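Long-range contacts in periplasmic beta-glucosidase (PDB 6R5T), which probably hydrolyses terminal, non-reducing beta-D-glucosyl residues with release of beta-D-glucose, as a periplasmic member of glycosyl hydrolase family 3: residues A[359-364]-A[555-560]; A[516-521]-A[536-541]; A[151-156]-A[209-214]. The protein carries 1 engineered substitution. One frame throughout, in Å; residues are numbered along the deposited sequence. Where two conformers were deposited one is given.

Contact 1 of 3, residues A[359-364]-A[555-560]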
ATOM      1  N   ALA A 359     -18.708  27.165   4.564  1.00 14.25           N
ATOM      2  CA  ALA A 359     -19.226  25.809   4.265  1.00 15.25           C
ATOM      3  C   ALA A 359     -19.808  25.752   2.849  1.00 14.61           C
ATOM      4  O   ALA A 359     -19.608  24.736   2.166  1.00 15.41           O
ATOM      5  CB  ALA A 359     -20.237  25.368   5.273  1.00 15.21           C
ATOM      6  N   ARG A 360     -20.325  26.860   2.333  1.00 13.36           N
ATOM      7  CA  ARG A 360     -20.833  26.823   0.938  1.00 15.77           C
ATOM      8  C   ARG A 360     -19.700  26.496  -0.048  1.00 14.97           C
ATOM      9  O   ARG A 360     -19.999  25.882  -1.078  1.00 17.16           O
ATOM     10  CB  ARG A 360     -21.393  28.196   0.522  1.00 18.05           C
ATOM     11  CG  ARG A 360     -22.724  28.595   1.129  1.00 20.20           C
ATOM     12  CD  ARG A 360     -22.925  30.094   0.793  1.00 20.11           C
ATOM     13  NE  ARG A 360     -24.133  30.563   1.455  1.00 26.00           N
ATOM     14  CZ  ARG A 360     -24.403  31.811   1.822  1.00 25.78           C
ATOM     15  NH1 ARG A 360     -23.566  32.793   1.553  1.00 27.73           N
ATOM     16  NH2 ARG A 360     -25.554  32.068   2.414  1.00 27.83           N
ATOM     17  N   GLU A 361     -18.485  26.974   0.215  1.00 13.03           N
ATOM     18  CA  GLU A 361     -17.378  26.940  -0.740  1.00 14.60           C
ATOM     19  C   GLU A 361     -16.790  25.540  -0.910  1.00 14.73           C
ATOM     20  O   GLU A 361     -16.158  25.321  -1.930  1.00 20.62           O
ATOM     21  CB  GLU A 361     -16.277  27.909  -0.326  1.00 15.76           C
ATOM     22  CG  GLU A 361     -16.715  29.376  -0.314  1.00 18.64           C
ATOM     23  CD  GLU A 361     -17.150  29.919  -1.675  1.00 25.96           C
ATOM     24  OE1 GLU A 361     -16.696  29.358  -2.715  1.00 26.47           O
ATOM     25  OE2 GLU A 361     -17.993  30.852  -1.701  1.00 26.36           O
ATOM     26  N   GLY A 362     -17.004  24.669   0.057  1.00 16.52           N
ATOM     27  CA  GLY A 362     -16.394  23.326   0.094  1.00 18.61           C
ATOM     28  C   GLY A 362     -17.278  22.274  -0.571  1.00 15.63           C
ATOM     29  O   GLY A 362     -16.797  21.137  -0.815  1.00 15.40           O
ATOM     30  N   LEU A 363     -18.545  22.593  -0.818  1.00 13.84           N
ATOM     31  CA  LEU A 363     -19.482  21.562  -1.315  1.00 12.86           C
ATOM     32  C   LEU A 363     -19.167  21.237  -2.771  1.00 13.05           C
ATOM     33  O   LEU A 363     -18.886  22.179  -3.564  1.00 13.89           O
ATOM     34  CB  LEU A 363     -20.921  22.062  -1.183  1.00 12.43           C
ATOM     35  CG  LEU A 363     -21.308  22.491   0.228  1.00 13.81           C
ATOM     36  CD1 LEU A 363     -22.745  22.978   0.214  1.00 15.31           C
ATOM     37  CD2 LEU A 363     -21.113  21.418   1.263  1.00 14.02           C
ATOM     38  N   VAL A 364     -19.135  19.947  -3.108  1.00 11.27           N
ATOM     39  CA  VAL A 364     -18.677  19.515  -4.449  1.00 11.62           C
ATOM     40  C   VAL A 364     -19.836  18.858  -5.162  1.00 12.58           C
ATOM     41  O   VAL A 364     -20.364  17.804  -4.700  1.00 12.47           O
ATOM     42  CB  VAL A 364     -17.434  18.580  -4.398  1.00 12.24           C
ATOM     43  CG1 VAL A 364     -17.000  18.234  -5.804  1.00 11.37           C
ATOM     44  CG2 VAL A 364     -16.281  19.190  -3.638  1.00 12.09           C
ATOM     45  N   GLY A 555     -30.031  26.721  -5.144  1.00 17.23           N
ATOM     46  CA  GLY A 555     -29.358  27.577  -6.148  1.00 19.08           C
ATOM     47  C   GLY A 555     -29.088  28.978  -5.672  1.00 20.04           C
ATOM     48  O   GLY A 555     -28.695  29.811  -6.497  1.00 22.73           O
ATOM     49  N   GLU A 556     -29.101  29.196  -4.372  1.00 20.20           N
ATOM     50  CA  GLU A 556     -28.634  30.470  -3.791  1.00 24.11           C
ATOM     51  C   GLU A 556     -27.123  30.532  -3.967  1.00 22.07           C
ATOM     52  O   GLU A 556     -26.591  31.608  -4.066  1.00 24.13           O
ATOM     53  CB  GLU A 556     -28.994  30.622  -2.318  1.00 28.22           C
ATOM     54  CG  GLU A 556     -30.411  30.221  -1.954  1.00 36.44           C
ATOM     55  CD  GLU A 556     -31.497  31.225  -2.304  1.00 49.39           C
ATOM     56  OE1 GLU A 556     -32.677  30.943  -1.977  1.00 62.54           O
ATOM     57  OE2 GLU A 556     -31.169  32.283  -2.896  1.00 55.07           O
ATOM     58  N   HIS A 557     -26.442  29.391  -3.929  1.00 18.48           N
ATOM     59  CA  HIS A 557     -24.983  29.327  -4.151  1.00 18.77           C
ATOM     60  C   HIS A 557     -24.782  28.303  -5.267  1.00 17.50           C
ATOM     61  O   HIS A 557     -25.416  27.236  -5.196  1.00 17.80           O
ATOM     62  CB  HIS A 557     -24.221  28.956  -2.871  1.00 19.59           C
ATOM     63  CG  HIS A 557     -22.747  28.849  -3.098  1.00 19.53           C
ATOM     64  ND1 HIS A 557     -21.906  29.949  -3.002  1.00 23.55           N
ATOM     65  CD2 HIS A 557     -21.952  27.797  -3.406  1.00 20.03           C
ATOM     66  CE1 HIS A 557     -20.654  29.586  -3.261  1.00 21.58           C
ATOM     67  NE2 HIS A 557     -20.643  28.259  -3.527  1.00 21.38           N
ATOM     68  N   ASN A 558     -23.995  28.641  -6.261  1.00 14.63           N
ATOM     69  CA  ASN A 558     -23.640  27.711  -7.342  1.00 14.08           C
ATOM     70  C   ASN A 558     -22.460  26.870  -6.844  1.00 14.26           C
ATOM     71  O   ASN A 558     -21.388  27.389  -6.628  1.00 14.92           O
ATOM     72  CB  ASN A 558     -23.285  28.483  -8.600  1.00 13.21           C
ATOM     73  CG  ASN A 558     -23.204  27.624  -9.812  1.00 14.79           C
ATOM     74  OD1 ASN A 558     -23.094  26.404  -9.697  1.00 14.50           O
ATOM     75  ND2 ASN A 558     -23.144  28.254 -10.993  1.00 15.81           N
ATOM     76  N   PRO A 559     -22.585  25.537  -6.754  1.00 13.58           N
ATOM     77  CA  PRO A 559     -21.462  24.756  -6.226  1.00 15.24           C
ATOM     78  C   PRO A 559     -20.147  25.049  -6.965  1.00 14.14           C
ATOM     79  O   PRO A 559     -20.067  25.072  -8.212  1.00 15.16           O
ATOM     80  CB  PRO A 559     -21.904  23.316  -6.364  1.00 19.15           C
ATOM     81  CG  PRO A 559     -23.221  23.309  -7.072  1.00 16.09           C
ATOM     82  CD  PRO A 559     -23.738  24.725  -7.149  1.00 14.79           C
ATOM     83  N   SER A 560     -19.092  25.203  -6.170  1.00 14.23           N
ATOM     84  CA  SER A 560     -17.761  25.620  -6.677  1.00 15.17           C
ATOM     85  C   SER A 560     -16.659  24.728  -6.103  1.00 16.39           C
ATOM     86  O   SER A 560     -15.479  24.925  -6.497  1.00 19.82           O
ATOM     87  CB  SER A 560     -17.485  27.070  -6.386  1.00 17.08           C
ATOM     88  OG  SER A 560     -17.683  27.356  -5.016  1.00 20.41           O
TER
HETATM   89  O   HOH W   1     -19.759  24.777  -3.480  1.00 22.94           O
HETATM   90  O   HOH W   2     -17.865  30.266  -5.035  1.00 24.89           O
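H557 reaches from the 555-560 loop onto the last turn of the helix that ends in 359-364, its CG anti to the backbone N (chi1 178°). The side chain enters beside R360: H557 CB lies against R360 CD at 4.0 Å, and R360 CB sits almost squarely over the centre of the ring, 3.9 Å from the H557 centroid, in a CH-pi contact. H557 ND1 also touches R360 CD, whose chain runs on extended so that its guanidinium lies within 18° of the ring plane and ends in a salt bridge with D551. Further round the ring, on the same side of its plane as R360 CB, H557 CD2 comes to 3.6 Å from R360 O. H557 NE2 is near the same carbonyl but at a poor angle; it makes instead a weak 3.4 Å hydrogen bond with S560 OG. At the tip, H557 CE1 meets E361 OE2 at 3.3 Å, from a carboxylate that is bent round at chi2 and stands at about a right angle to the ring. E361 OE1 is held by a salt bridge to K678 and by a water shared with S560 OG. A second water takes the hydrogen of S560 N at 2.8 Å and donates to R360 O and L363 O, joining the helix end to the loop. The loop follows helix 545-553, whose V552 packs on L363, H557 and P559; helix 352-362 passes at once into edge strand 364-368, and K678 belongs to strand 672-681 of the fibronectin-like domain.

Contact 2 of 3, residues A[516-521]-A[536-541]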
ATOM      1  N   VAL A 516     -27.240  13.569  -0.968  1.00 13.33           N
ATOM      2  CA  VAL A 516     -26.440  14.496  -0.154  1.00 14.00           C
ATOM      3  C   VAL A 516     -25.514  13.634   0.696  1.00 13.58           C
ATOM      4  O   VAL A 516     -25.971  12.901   1.572  1.00 14.77           O
ATOM      5  CB  VAL A 516     -27.319  15.427   0.708  1.00 15.21           C
ATOM      6  CG1 VAL A 516     -26.447  16.237   1.635  1.00 15.91           C
ATOM      7  CG2 VAL A 516     -28.198  16.316  -0.135  1.00 15.61           C
ATOM      8  N   LEU A 517     -24.228  13.635   0.358  1.00 13.31           N
ATOM      9  CA  LEU A 517     -23.263  12.704   0.961  1.00 12.44           C
ATOM     10  C   LEU A 517     -22.557  13.414   2.117  1.00 12.55           C
ATOM     11  O   LEU A 517     -22.078  14.565   1.930  1.00 13.56           O
ATOM     12  CB  LEU A 517     -22.200  12.384  -0.083  1.00 13.32           C
ATOM     13  CG  LEU A 517     -22.592  11.594  -1.317  1.00 17.01           C
ATOM     14  CD1 LEU A 517     -21.305  11.300  -2.106  1.00 17.97           C
ATOM     15  CD2 LEU A 517     -23.345  10.333  -0.958  1.00 19.84           C
ATOM     16  N   MET A 518     -22.469  12.746   3.252  1.00 12.68           N
ATOM     17  CA  MET A 518     -21.580  13.174   4.354  1.00 14.28           C
ATOM     18  C   MET A 518     -20.546  12.073   4.488  1.00 14.69           C
ATOM     19  O   MET A 518     -20.865  10.869   4.414  1.00 16.01           O
ATOM     20  CB  MET A 518     -22.304  13.404   5.671  1.00 13.71           C
ATOM     21  CG  MET A 518     -23.351  14.388   5.561  1.00 15.48           C
ATOM     22  SD  MET A 518     -23.711  15.019   7.245  1.00 21.17           S
ATOM     23  CE  MET A 518     -25.203  15.869   6.769  1.00 21.68           C
ATOM     24  N   ASN A 519     -19.328  12.474   4.754  1.00 13.31           N
ATOM     25  CA  ASN A 519     -18.227  11.501   4.809  1.00 13.32           C
ATOM     26  C   ASN A 519     -16.940  12.259   5.108  1.00 13.75           C
ATOM     27  O   ASN A 519     -16.848  13.482   4.822  1.00 13.02           O
ATOM     28  CB  ASN A 519     -18.009  10.776   3.474  1.00 13.90           C
ATOM     29  CG  ASN A 519     -18.000  11.656   2.250  1.00 14.99           C
ATOM     30  OD1 ASN A 519     -19.019  12.333   1.970  1.00 16.44           O
ATOM     31  ND2 ASN A 519     -16.914  11.666   1.492  1.00 13.57           N
ATOM     32  N   GLY A 520     -15.949  11.529   5.630  1.00 15.11           N
ATOM     33  CA  GLY A 520     -14.677  12.156   6.012  1.00 15.33           C
ATOM     34  C   GLY A 520     -13.520  11.659   5.189  1.00 15.66           C
ATOM     35  O   GLY A 520     -12.372  11.971   5.507  1.00 15.76           O
ATOM     36  N   ARG A 521     -13.785  10.916   4.127  1.00 13.72           N
ATOM     37  CA  ARG A 521     -12.739  10.315   3.280  1.00 13.26           C
ATOM     38  C   ARG A 521     -13.381  10.137   1.911  1.00 13.41           C
ATOM     39  O   ARG A 521     -14.602  10.094   1.793  1.00 13.36           O
ATOM     40  CB  ARG A 521     -12.321   8.944   3.789  1.00 13.66           C
ATOM     41  CG  ARG A 521     -13.471   7.952   3.934  1.00 12.73           C
ATOM     42  CD  ARG A 521     -13.078   6.495   4.051  1.00 13.20           C
ATOM     43  NE  ARG A 521     -12.187   6.207   5.175  1.00 13.90           N
ATOM     44  CZ  ARG A 521     -12.524   6.120   6.439  1.00 15.03           C
ATOM     45  NH1 ARG A 521     -11.630   5.790   7.350  1.00 15.24           N
ATOM     46  NH2 ARG A 521     -13.762   6.355   6.825  1.00 15.68           N
ATOM     47  N   LEU A 536     -24.265  15.462  -4.335  1.00 12.84           N
ATOM     48  CA  LEU A 536     -23.577  16.617  -3.737  1.00 12.68           C
ATOM     49  C   LEU A 536     -22.731  16.076  -2.582  1.00 12.82           C
ATOM     50  O   LEU A 536     -23.253  15.510  -1.640  1.00 13.61           O
ATOM     51  CB  LEU A 536     -24.572  17.656  -3.237  1.00 13.10           C
ATOM     52  CG  LEU A 536     -23.985  18.932  -2.662  1.00 13.50           C
ATOM     53  CD1 LEU A 536     -23.235  19.711  -3.774  1.00 13.84           C
ATOM     54  CD2 LEU A 536     -25.061  19.776  -1.965  1.00 14.77           C
ATOM     55  N   GLU A 537     -21.424  16.245  -2.700  1.00 11.73           N
ATOM     56  CA  GLU A 537     -20.462  15.893  -1.636  1.00 12.67           C
ATOM     57  C   GLU A 537     -20.430  17.027  -0.611  1.00 13.64           C
ATOM     58  O   GLU A 537     -20.060  18.156  -1.007  1.00 12.43           O
ATOM     59  CB  GLU A 537     -19.109  15.644  -2.289  1.00 12.64           C
ATOM     60  CG  GLU A 537     -17.970  15.524  -1.288  1.00 13.26           C
ATOM     61  CD  GLU A 537     -18.114  14.295  -0.445  1.00 14.02           C
ATOM     62  OE1 GLU A 537     -17.563  13.243  -0.852  1.00 15.53           O
ATOM     63  OE2 GLU A 537     -18.802  14.353   0.613  1.00 13.09           O
ATOM     64  N   THR A 538     -20.790  16.762   0.647  1.00 11.47           N
ATOM     65  CA  THR A 538     -20.833  17.817   1.670  1.00 12.19           C
ATOM     66  C   THR A 538     -19.845  17.534   2.798  1.00 12.56           C
ATOM     67  O   THR A 538     -19.802  18.317   3.782  1.00 14.06           O
ATOM     68  CB  THR A 538     -22.247  17.998   2.249  1.00 12.34           C
ATOM     69  OG1 THR A 538     -22.569  16.976   3.195  1.00 12.73           O
ATOM     70  CG2 THR A 538     -23.264  18.036   1.132  1.00 13.63           C
ATOM     71  N   TRP A 539     -19.047  16.473   2.703  1.00 11.52           N
ATOM     72  CA  TRP A 539     -18.017  16.192   3.722  1.00 12.47           C
ATOM     73  C   TRP A 539     -18.695  16.114   5.087  1.00 12.15           C
ATOM     74  O   TRP A 539     -19.747  15.479   5.180  1.00 13.47           O
ATOM     75  CB  TRP A 539     -16.928  17.247   3.665  1.00 12.13           C
ATOM     76  CG  TRP A 539     -16.422  17.566   2.302  1.00 13.22           C
ATOM     77  CD1 TRP A 539     -16.657  18.706   1.607  1.00 13.34           C
ATOM     78  CD2 TRP A 539     -15.590  16.739   1.496  1.00 12.44           C
ATOM     79  NE1 TRP A 539     -16.018  18.654   0.409  1.00 14.92           N
ATOM     80  CE2 TRP A 539     -15.330  17.473   0.320  1.00 15.26           C
ATOM     81  CE3 TRP A 539     -15.055  15.444   1.623  1.00 13.66           C
ATOM     82  CZ2 TRP A 539     -14.564  16.954  -0.713  1.00 16.01           C
ATOM     83  CZ3 TRP A 539     -14.300  14.938   0.582  1.00 14.75           C
ATOM     84  CH2 TRP A 539     -14.053  15.688  -0.559  1.00 15.54           C
ATOM     85  N   PHE A 540     -18.157  16.756   6.114  1.00 12.59           N
ATOM     86  CA  PHE A 540     -18.941  17.129   7.322  1.00 12.89           C
ATOM     87  C   PHE A 540     -18.859  18.647   7.340  1.00 12.56           C
ATOM     88  O   PHE A 540     -17.746  19.177   7.496  1.00 13.79           O
ATOM     89  CB  PHE A 540     -18.429  16.464   8.600  1.00 12.65           C
ATOM     90  CG  PHE A 540     -18.467  14.957   8.594  1.00 12.84           C
ATOM     91  CD1 PHE A 540     -19.669  14.273   8.439  1.00 13.10           C
ATOM     92  CD2 PHE A 540     -17.310  14.237   8.657  1.00 13.53           C
ATOM     93  CE1 PHE A 540     -19.705  12.892   8.402  1.00 14.87           C
ATOM     94  CE2 PHE A 540     -17.340  12.854   8.606  1.00 15.25           C
ATOM     95  CZ  PHE A 540     -18.539  12.187   8.474  1.00 13.84           C
ATOM     96  N   SER A 541     -19.963  19.352   7.107  1.00 12.90           N
ATOM     97  CA  SER A 541     -19.918  20.800   6.739  0.64 13.58           C
ATOM     98  C   SER A 541     -20.027  21.753   7.948  1.00 14.74           C
ATOM     99  O   SER A 541     -19.984  22.968   7.732  1.00 14.97           O
ATOM    100  CB  SER A 541     -20.943  21.098   5.691  0.64 14.67           C
ATOM    101  OG  SER A 541     -20.398  20.812   4.402  0.64 14.90           O
TER
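Two parallel bridges, V516 with L536 and L517 with E537, set the register of 516-521 against 536-541. L517 N points straight at L536 O (2.9 Å, 178° at the hydrogen), nearly along the carbonyl axis. L517 O is gripped twice by one residue: T538 N approaches near its axis at 2.9 Å, while T538 OG1 comes from above the carbonyl plane at 2.8 Å, with the threonine hydroxyl in the crowded position between N and C. Beyond this point the register slips by one residue, M518 having W539 as its nearest CA neighbour, and N519 N bonds to W539 O at 3.1 Å from well above the carbonyl plane. The strands are consecutive in a beta-alpha-beta unit, strand 513-518, helix 526-531 and strand 534-537, in the sheet of the family 3 C-terminal domain. N519 and E537 meet tip to tip, with amide and carboxylate 40° apart. Both hydrogens of N519 ND2 are used in the amide plane, toward E537 OE1 at 2.9 Å and R521 O at 2.8 Å. N519 OD1 lies only 2.4 Å from E537 OE2, a separation so short that the buried acid probably holds a proton, directed at the amide oxygen. E537 OE2 also accepts from W539 N at 3.0 Å, and E537 CG covers one face of the indole, whose NE1 is bonded to G362 O. The F540 ring lies over the backbone of N519, while G520 N turns to E479.

Contact 3 of 3, residues A[151-156]-A[209-214]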
ATOM      1  N   LEU A 151       0.706  25.051   0.648  1.00 13.88           N
ATOM      2  CA  LEU A 151       0.166  26.417   0.623  1.00 15.71           C
ATOM      3  C   LEU A 151      -0.791  26.605   1.803  1.00 14.79           C
ATOM      4  O   LEU A 151      -0.677  27.609   2.555  1.00 16.06           O
ATOM      5  CB  LEU A 151      -0.540  26.612  -0.726  1.00 18.54           C
ATOM      6  CG  LEU A 151      -1.057  28.006  -1.039  1.00 24.92           C
ATOM      7  CD1 LEU A 151      -1.362  28.086  -2.534  1.00 28.64           C
ATOM      8  CD2 LEU A 151      -2.328  28.347  -0.327  1.00 30.32           C
ATOM      9  N   LEU A 152      -1.728  25.699   1.992  1.00 12.71           N
ATOM     10  CA  LEU A 152      -2.750  25.824   3.046  1.00 13.82           C
ATOM     11  C   LEU A 152      -2.105  25.708   4.434  1.00 13.54           C
ATOM     12  O   LEU A 152      -2.577  26.345   5.339  1.00 14.17           O
ATOM     13  CB  LEU A 152      -3.888  24.832   2.812  1.00 14.97           C
ATOM     14  CG  LEU A 152      -4.646  25.070   1.498  1.00 15.31           C
ATOM     15  CD1 LEU A 152      -5.840  24.139   1.490  1.00 16.75           C
ATOM     16  CD2 LEU A 152      -5.162  26.525   1.381  1.00 17.27           C
ATOM     17  N   SER A 153      -1.033  24.924   4.586  1.00 13.84           N
ATOM     18  CA  SER A 153      -0.298  24.801   5.852  1.00 14.21           C
ATOM     19  C   SER A 153       0.187  26.197   6.275  1.00 14.70           C
ATOM     20  O   SER A 153      -0.059  26.593   7.413  1.00 15.98           O
ATOM     21  CB  SER A 153       0.843  23.830   5.680  1.00 14.67           C
ATOM     22  OG  SER A 153       1.749  23.862   6.791  1.00 14.37           O
ATOM     23  N   GLY A 154       0.842  26.898   5.375  1.00 14.96           N
ATOM     24  CA  GLY A 154       1.351  28.248   5.674  1.00 15.03           C
ATOM     25  C   GLY A 154       0.204  29.210   5.951  1.00 15.77           C
ATOM     26  O   GLY A 154       0.271  29.996   6.901  1.00 15.86           O
ATOM     27  N   VAL A 155      -0.868  29.149   5.189  1.00 14.43           N
ATOM     28  CA  VAL A 155      -2.054  30.027   5.405  1.00 15.55           C
ATOM     29  C   VAL A 155      -2.651  29.835   6.798  1.00 14.49           C
ATOM     30  O   VAL A 155      -2.959  30.808   7.506  1.00 15.40           O
ATOM     31  CB  VAL A 155      -3.108  29.745   4.311  1.00 15.94           C
ATOM     32  CG1 VAL A 155      -4.442  30.340   4.652  1.00 17.01           C
ATOM     33  CG2 VAL A 155      -2.615  30.238   2.979  1.00 19.88           C
ATOM     34  N   MET A 156      -2.816  28.599   7.233  1.00 13.76           N
ATOM     35  CA  MET A 156      -3.396  28.275   8.533  1.00 15.27           C
ATOM     36  C   MET A 156      -2.489  28.832   9.638  1.00 13.92           C
ATOM     37  O   MET A 156      -3.001  29.467  10.556  1.00 13.23           O
ATOM     38  CB  MET A 156      -3.477  26.763   8.721  1.00 15.57           C
ATOM     39  CG  MET A 156      -4.506  26.066   7.817  1.00 18.02           C
ATOM     40  SD  MET A 156      -6.189  26.304   8.346  1.00 19.59           S
ATOM     41  CE  MET A 156      -6.239  25.576   9.977  1.00 22.32           C
ATOM     42  N   LYS A 209       7.586  21.870   6.463  1.00 15.28           N
ATOM     43  CA  LYS A 209       8.529  22.974   6.238  1.00 16.46           C
ATOM     44  C   LYS A 209       7.775  24.276   5.971  1.00 17.98           C
ATOM     45  O   LYS A 209       8.233  25.350   6.419  1.00 17.75           O
ATOM     46  CB  LYS A 209       9.499  22.629   5.109  1.00 19.63           C
ATOM     47  CG  LYS A 209      10.583  23.670   4.929  1.00 22.82           C
ATOM     48  CD  LYS A 209      11.598  23.252   3.930  1.00 29.55           C
ATOM     49  CE  LYS A 209      12.806  24.155   3.998  1.00 35.74           C
ATOM     50  NZ  LYS A 209      12.468  25.542   3.616  1.00 36.87           N
ATOM     51  N   ALA A 210       6.673  24.245   5.219  1.00 14.61           N
ATOM     52  CA  ALA A 210       5.882  25.460   4.947  1.00 15.71           C
ATOM     53  C   ALA A 210       5.374  26.047   6.264  1.00 15.54           C
ATOM     54  O   ALA A 210       5.334  27.307   6.413  1.00 16.48           O
ATOM     55  CB  ALA A 210       4.695  25.101   4.085  1.00 16.57           C
ATOM     56  N   ALA A 211       4.956  25.195   7.205  1.00 15.85           N
ATOM     57  CA  ALA A 211       4.466  25.678   8.502  1.00 15.72           C
ATOM     58  C   ALA A 211       5.641  26.342   9.259  1.00 15.88           C
ATOM     59  O   ALA A 211       5.454  27.412   9.831  1.00 16.80           O
ATOM     60  CB  ALA A 211       3.860  24.557   9.294  1.00 15.65           C
ATOM     61  N   VAL A 212       6.788  25.682   9.293  1.00 15.94           N
ATOM     62  CA  VAL A 212       8.008  26.212   9.975  1.00 15.90           C
ATOM     63  C   VAL A 212       8.364  27.567   9.346  1.00 17.19           C
ATOM     64  O   VAL A 212       8.577  28.592  10.087  1.00 19.06           O
ATOM     65  CB  VAL A 212       9.167  25.223   9.885  1.00 16.73           C
ATOM     66  CG1 VAL A 212      10.471  25.863  10.334  1.00 18.88           C
ATOM     67  CG2 VAL A 212       8.898  23.986  10.695  1.00 18.18           C
ATOM     68  N   ASP A 213       8.340  27.647   8.012  1.00 16.34           N
ATOM     69  CA  ASP A 213       8.743  28.898   7.318  1.00 18.52           C
ATOM     70  C   ASP A 213       7.687  29.993   7.510  1.00 19.05           C
ATOM     71  O   ASP A 213       8.078  31.182   7.466  1.00 19.71           O
ATOM     72  CB  ASP A 213       9.013  28.646   5.847  1.00 20.71           C
ATOM     73  CG  ASP A 213      10.237  27.803   5.615  1.00 24.54           C
ATOM     74  OD1 ASP A 213      11.044  27.667   6.517  1.00 28.38           O
ATOM     75  OD2 ASP A 213      10.371  27.294   4.497  1.00 33.53           O
ATOM     76  N   ALA A 214       6.421  29.634   7.801  1.00 17.57           N
ATOM     77  CA  ALA A 214       5.366  30.633   8.088  1.00 17.47           C
ATOM     78  C   ALA A 214       5.493  31.122   9.534  1.00 18.81           C
ATOM     79  O   ALA A 214       4.689  31.975   9.916  1.00 20.48           O
ATOM     80  CB  ALA A 214       3.982  30.080   7.825  1.00 17.11           C
TER
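L151 opens the helical segment by turning away from 209-214, toward P100, and L152 likewise packs elsewhere, on F142. S153 is the first to meet the second helix. Its OG, anti to the backbone N (chi1 169°), lies alongside A211, 3.3 Å from A211 CB and 4.2 Å from A210 CB. It makes no hydrogen bond to A211 N, which it meets at a poor angle; the hydroxyl is bonded instead to P207 O, one turn before A211 in the second helix, so a buried polar atom is satisfied within the interface. G154 follows at the closest approach of two CA atoms, 4.9 Å from G154 CA to A211 CA. A214 CB rests 3.8 Å from G154 O, and A210 O also faces the glycine CA. V155 and M156 then turn from this partner toward helix 100-116, on A104 and on V103 and A107. One turn after S153, V157 touches both A211 and A214. With small residues at the interface, the segment axes come to 7.8 Å, crossing at -31°. The far side of the second helix carries a salt bridge from K209 NZ to D213 OD2, on the syn lone pair, with K209 also in a cation-pi contact with W246. Helix 146-161 precedes strand 172-178 and helix 206-213 precedes strand 218-221, neighbours in the parallel eight-stranded sheet, so this is the packing of successive outer helices in a TIM barrel.

In the fold
Contacts 1 and 2 belong to one neighbourhood of the C-terminal domain: contact 2 is nested inside the loop closed by contact 1, and the two touch where V364 O is probably hydrogen-bonded to E537 N at 2.7 Å, joining edge strand 364-368 to strand 534-537. Contact 2 is wholly buried and works through backbone and side-chain hydrogen bonds. Contact 1, partly exposed at the border with the fibronectin-like domain, relies on a ring face, waters and charges with outside partners. Contact 3, also buried, lies in the N-terminal TIM-barrel domain, its centre about 26 Å from those of the other two, and joins two helices by small-residue packing with no hydrogen bond between its segments.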